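Local coordinates for protein carbon monoxide dehydrogenase (Thermococcus sp. AM4, PDB 6T7J) that probably catalyses the ferredoxin-linked oxidation of carbon monoxide to carbon dioxide, although its active-site cluster C is nickel-free here, at residues E142-D145 with E146-A150; G427-L430 with E431-I434. One frame throughout, in Å; residues are numbered along the deposited sequence.

Contact 1 of 2, residues E142-D145 with E146-A150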
loop_
_atom_site.group_PDB
_atom_site.type_symbol
_atom_site.label_atom_id
_atom_site.label_comp_id
_atom_site.label_asym_id
_atom_site.label_seq_id
_atom_site.Cartn_x
_atom_site.Cartn_y
_atom_site.Cartn_z
ATOM N N GLU A 142 4.384 -33.689 -20.973
ATOM C CA GLU A 142 4.084 -34.986 -21.561
ATOM C C GLU A 142 3.948 -36.056 -20.485
ATOM O O GLU A 142 4.655 -36.043 -19.472
ATOM C CB GLU A 142 5.154 -35.376 -22.581
ATOM C CG GLU A 142 6.544 -35.609 -22.026
ATOM C CD GLU A 142 7.461 -36.249 -23.054
ATOM O OE1 GLU A 142 7.138 -37.358 -23.528
ATOM O OE2 GLU A 142 8.494 -35.637 -23.394
ATOM N N GLY A 143 3.017 -36.981 -20.709
ATOM C CA GLY A 143 2.715 -38.027 -19.757
ATOM C C GLY A 143 1.798 -37.622 -18.624
ATOM O O GLY A 143 1.519 -38.456 -17.753
ATOM N N LYS A 144 1.312 -36.383 -18.609
ATOM C CA LYS A 144 0.528 -35.866 -17.499
ATOM C C LYS A 144 -0.890 -35.534 -17.945
ATOM O O LYS A 144 -1.123 -35.108 -19.081
ATOM C CB LYS A 144 1.177 -34.615 -16.896
ATOM C CG LYS A 144 2.536 -34.864 -16.274
ATOM C CD LYS A 144 3.179 -33.565 -15.828
ATOM C CE LYS A 144 4.544 -33.813 -15.211
ATOM N NZ LYS A 144 5.241 -32.541 -14.884
ATOM N N ASP A 145 -1.833 -35.737 -17.029
ATOM C CA ASP A 145 -3.208 -35.318 -17.242
ATOM C C ASP A 145 -3.290 -33.794 -17.292
ATOM O O ASP A 145 -2.401 -33.083 -16.815
ATOM C CB ASP A 145 -4.103 -35.866 -16.128
ATOM C CG ASP A 145 -5.578 -35.686 -16.422
ATOM O OD1 ASP A 145 -5.963 -35.761 -17.607
ATOM O OD2 ASP A 145 -6.351 -35.462 -15.469
ATOM N N GLU A 146 -4.375 -33.293 -17.890
ATOM C CA GLU A 146 -4.590 -31.848 -17.940
ATOM C C GLU A 146 -4.644 -31.247 -16.540
ATOM O O GLU A 146 -4.045 -30.195 -16.281
ATOM C CB GLU A 146 -5.880 -31.533 -18.699
ATOM C CG GLU A 146 -6.143 -32.414 -19.909
ATOM C CD GLU A 146 -7.485 -32.121 -20.556
ATOM O OE1 GLU A 146 -8.360 -31.540 -19.876
ATOM O OE2 GLU A 146 -7.665 -32.471 -21.744
ATOM N N HIS A 147 -5.349 -31.911 -15.619
ATOM C CA HIS A 147 -5.533 -31.356 -14.284
ATOM C C HIS A 147 -4.241 -31.374 -13.471
ATOM O O HIS A 147 -4.020 -30.480 -12.651
ATOM C CB HIS A 147 -6.648 -32.111 -13.560
ATOM C CG HIS A 147 -8.015 -31.824 -14.101
ATOM N ND1 HIS A 147 -9.021 -31.280 -13.332
ATOM C CD2 HIS A 147 -8.538 -31.996 -15.338
ATOM C CE1 HIS A 147 -10.107 -31.133 -14.072
ATOM N NE2 HIS A 147 -9.840 -31.560 -15.293
ATOM N N GLU A 148 -3.367 -32.357 -13.694
ATOM C CA GLU A 148 -2.089 -32.372 -12.985
ATOM C C GLU A 148 -1.171 -31.253 -13.474
ATOM O O GLU A 148 -0.501 -30.582 -12.669
ATOM C CB GLU A 148 -1.423 -33.740 -13.147
ATOM C CG GLU A 148 0.061 -33.773 -12.819
ATOM C CD GLU A 148 0.345 -33.513 -11.351
ATOM O OE1 GLU A 148 -0.584 -33.643 -10.524
ATOM O OE2 GLU A 148 1.503 -33.178 -11.023
ATOM N N ILE A 149 -1.117 -31.051 -14.795
ATOM C CA ILE A 149 -0.421 -29.895 -15.355
ATOM C C ILE A 149 -0.960 -28.614 -14.734
ATOM O O ILE A 149 -0.199 -27.725 -14.327
ATOM C CB ILE A 149 -0.565 -29.873 -16.889
ATOM C CG1 ILE A 149 0.013 -31.145 -17.510
ATOM C CG2 ILE A 149 0.106 -28.635 -17.473
ATOM C CD1 ILE A 149 -0.347 -31.320 -18.971
ATOM N N ALA A 150 -2.290 -28.507 -14.655
ATOM C CA ALA A 150 -2.909 -27.321 -14.074
ATOM C C ALA A 150 -2.526 -27.152 -12.609
ATOM O O ALA A 150 -2.340 -26.027 -12.140
ATOM C CB ALA A 150 -4.429 -27.391 -14.230
#
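With chi1 at -169°, Asp145 swings its carboxylate away from its own N and forward beside the first amides of helix 146-162, while Ile149 CG1 sits beside its own N (chi1 -59°) and points back toward Asp145 O and the base of Lys144. Asp145 occupies the N-cap position, a place suited to a short acidic side chain. Its OD1 is 2.9 Å from Glu146 N; the negative charge would probably also be favoured by the helix dipole. The backbone closes the turn through Ile149 N, which donates to Asp145 O at 3.1 Å along an almost straight path (176°), slightly tilted from the carbonyl plane. That same oxygen is flanked by the isoleucine branch, with Ile149 CG1 3.2 Å from Asp145 O. Ile149 CG1 also meets the aliphatic base of the lysine, 3.7 Å from Lys144 CB. Lysine suits this edge because its extended chain gives CB to the packing and carries NZ away to Ser140 O and a salt bridge with Glu152. Glu148 likewise pairs with Arg151. Ile149 is buried against Leu130 and Ala134 of helix 127-136, where a branched apolar residue fills the space between helix and loop. Cutting Ile149 back to an alanine would probably open a gap against that helix and leave Lys144 CB without its apolar neighbour. Together these features make a first helical turn with aspartate at its N-cap position, leading a surface loop into helix 146-162, whose start packs on helix 127-136.

Contact 2 of 2, residues G427-L430 with E431-I434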
loop_
_atom_site.group_PDB
_atom_site.type_symbol
_atom_site.label_atom_id
_atom_site.label_comp_id
_atom_site.label_asym_id
_atom_site.label_seq_id
_atom_site.Cartn_x
_atom_site.Cartn_y
_atom_site.Cartn_z
ATOM N N GLY A 427 -2.421 -15.833 -40.925
ATOM C CA GLY A 427 -2.054 -17.122 -41.474
ATOM C C GLY A 427 -1.179 -17.971 -40.584
ATOM O O GLY A 427 -0.516 -18.886 -41.082
ATOM N N GLY A 428 -1.150 -17.698 -39.280
ATOM C CA GLY A 428 -0.360 -18.474 -38.351
ATOM C C GLY A 428 1.056 -17.986 -38.142
ATOM O O GLY A 428 1.763 -18.539 -37.291
ATOM N N THR A 429 1.492 -16.970 -38.884
ATOM C CA THR A 429 2.837 -16.429 -38.765
ATOM C C THR A 429 2.765 -14.912 -38.641
ATOM O O THR A 429 1.797 -14.278 -39.067
ATOM C CB THR A 429 3.709 -16.825 -39.970
ATOM O OG1 THR A 429 5.072 -16.464 -39.720
ATOM C CG2 THR A 429 3.228 -16.133 -41.240
ATOM N N LEU A 430 3.802 -14.332 -38.039
ATOM C CA LEU A 430 3.895 -12.883 -37.905
ATOM C C LEU A 430 4.441 -12.204 -39.155
ATOM O O LEU A 430 4.535 -10.972 -39.177
ATOM C CB LEU A 430 4.783 -12.514 -36.713
ATOM C CG LEU A 430 4.256 -12.727 -35.293
ATOM C CD1 LEU A 430 5.177 -12.048 -34.291
ATOM C CD2 LEU A 430 2.830 -12.213 -35.149
ATOM N N GLU A 431 4.788 -12.969 -40.189
ATOM C CA GLU A 431 5.527 -12.405 -41.315
ATOM C C GLU A 431 4.764 -11.352 -42.115
ATOM O O GLU A 431 5.389 -10.345 -42.489
ATOM C CB GLU A 431 6.003 -13.537 -42.236
ATOM C CG GLU A 431 7.022 -13.095 -43.274
ATOM C CD GLU A 431 7.422 -14.217 -44.213
ATOM O OE1 GLU A 431 8.126 -15.146 -43.763
ATOM O OE2 GLU A 431 7.032 -14.169 -45.401
ATOM N N PRO A 432 3.470 -11.506 -42.435
ATOM C CA PRO A 432 2.812 -10.466 -43.250
ATOM C C PRO A 432 2.777 -9.092 -42.596
ATOM O O PRO A 432 3.056 -8.090 -43.268
ATOM C CB PRO A 432 1.399 -11.029 -43.473
ATOM C CG PRO A 432 1.253 -12.157 -42.512
ATOM C CD PRO A 432 2.618 -12.698 -42.295
ATOM N N LEU A 433 2.446 -9.005 -41.304
ATOM C CA LEU A 433 2.440 -7.699 -40.648
ATOM C C LEU A 433 3.848 -7.134 -40.504
ATOM O O LEU A 433 4.038 -5.916 -40.591
ATOM C CB LEU A 433 1.766 -7.788 -39.280
ATOM C CG LEU A 433 1.753 -6.476 -38.489
ATOM C CD1 LEU A 433 0.348 -6.111 -38.037
ATOM C CD2 LEU A 433 2.699 -6.559 -37.304
ATOM N N ILE A 434 4.843 -7.994 -40.283
ATOM C CA ILE A 434 6.225 -7.526 -40.236
ATOM C C ILE A 434 6.634 -6.942 -41.583
ATOM O O ILE A 434 7.300 -5.901 -41.653
ATOM C CB ILE A 434 7.155 -8.672 -39.802
ATOM C CG1 ILE A 434 6.997 -8.935 -38.305
ATOM C CG2 ILE A 434 8.601 -8.355 -40.152
ATOM C CD1 ILE A 434 8.143 -9.699 -37.699
#
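The first turn of helix 431-439 begins where Leu430 meets Ile434, just after a Schellman motif has ended the helix before it. Gly427, with positive phi, is the C-prime residue of that motif, in which Gly428 N bonds to Val423 O and Gly427 N to Glu424 O; at both glycines a side chain would press on the preceding carbonyl oxygen. The new helix is opened by Ile434 N, which donates to Leu430 O at 3.2 Å (160°), approaching nearly along the C=O axis. Ile434 CG1, 3.3 Å from Leu430 O, lies close beside the acceptor. The side chains themselves brush loosely, Leu430 CB to Ile434 CD1 being 4.5 Å; both instead pack on Leu535 of helix 525-538, which explains their apolar character. On another face Thr429 CG2 meets Pro432 CD at 3.6 Å and Glu431 CB at 3.9 Å. The threonine methyl is put there by chi1 of -171°, which sends OG1 anti to the backbone N. Proline is well placed here: first-turn amides have no earlier carbonyl in the helix to bond to, so a nitrogen without a hydrogen costs nothing. A Schellman stop, a short link and a proline-containing first turn make up a compact helix-loop-helix junction.

Following the chain from the N terminus, contact 1 comes first: the loop after helix 127-136 ends at 142-145 and runs straight into helix 146-162, whose start packs back on helix 127-136. Contact 2 follows nearly 280 residues later, where the link after helix 419-425 enters helix 431-439, which rests on helix 525-538. Each closes only a turn of backbone, so the two stand in series, neither nested nor crossing. The centres of contact 1 and contact 2 are about 31 Å apart. Between contact 1 and contact 2 the nearest atoms are about 22 Å apart. Both lie at the surface, and each ties a loop to the start of a helix in a different part of the subunit.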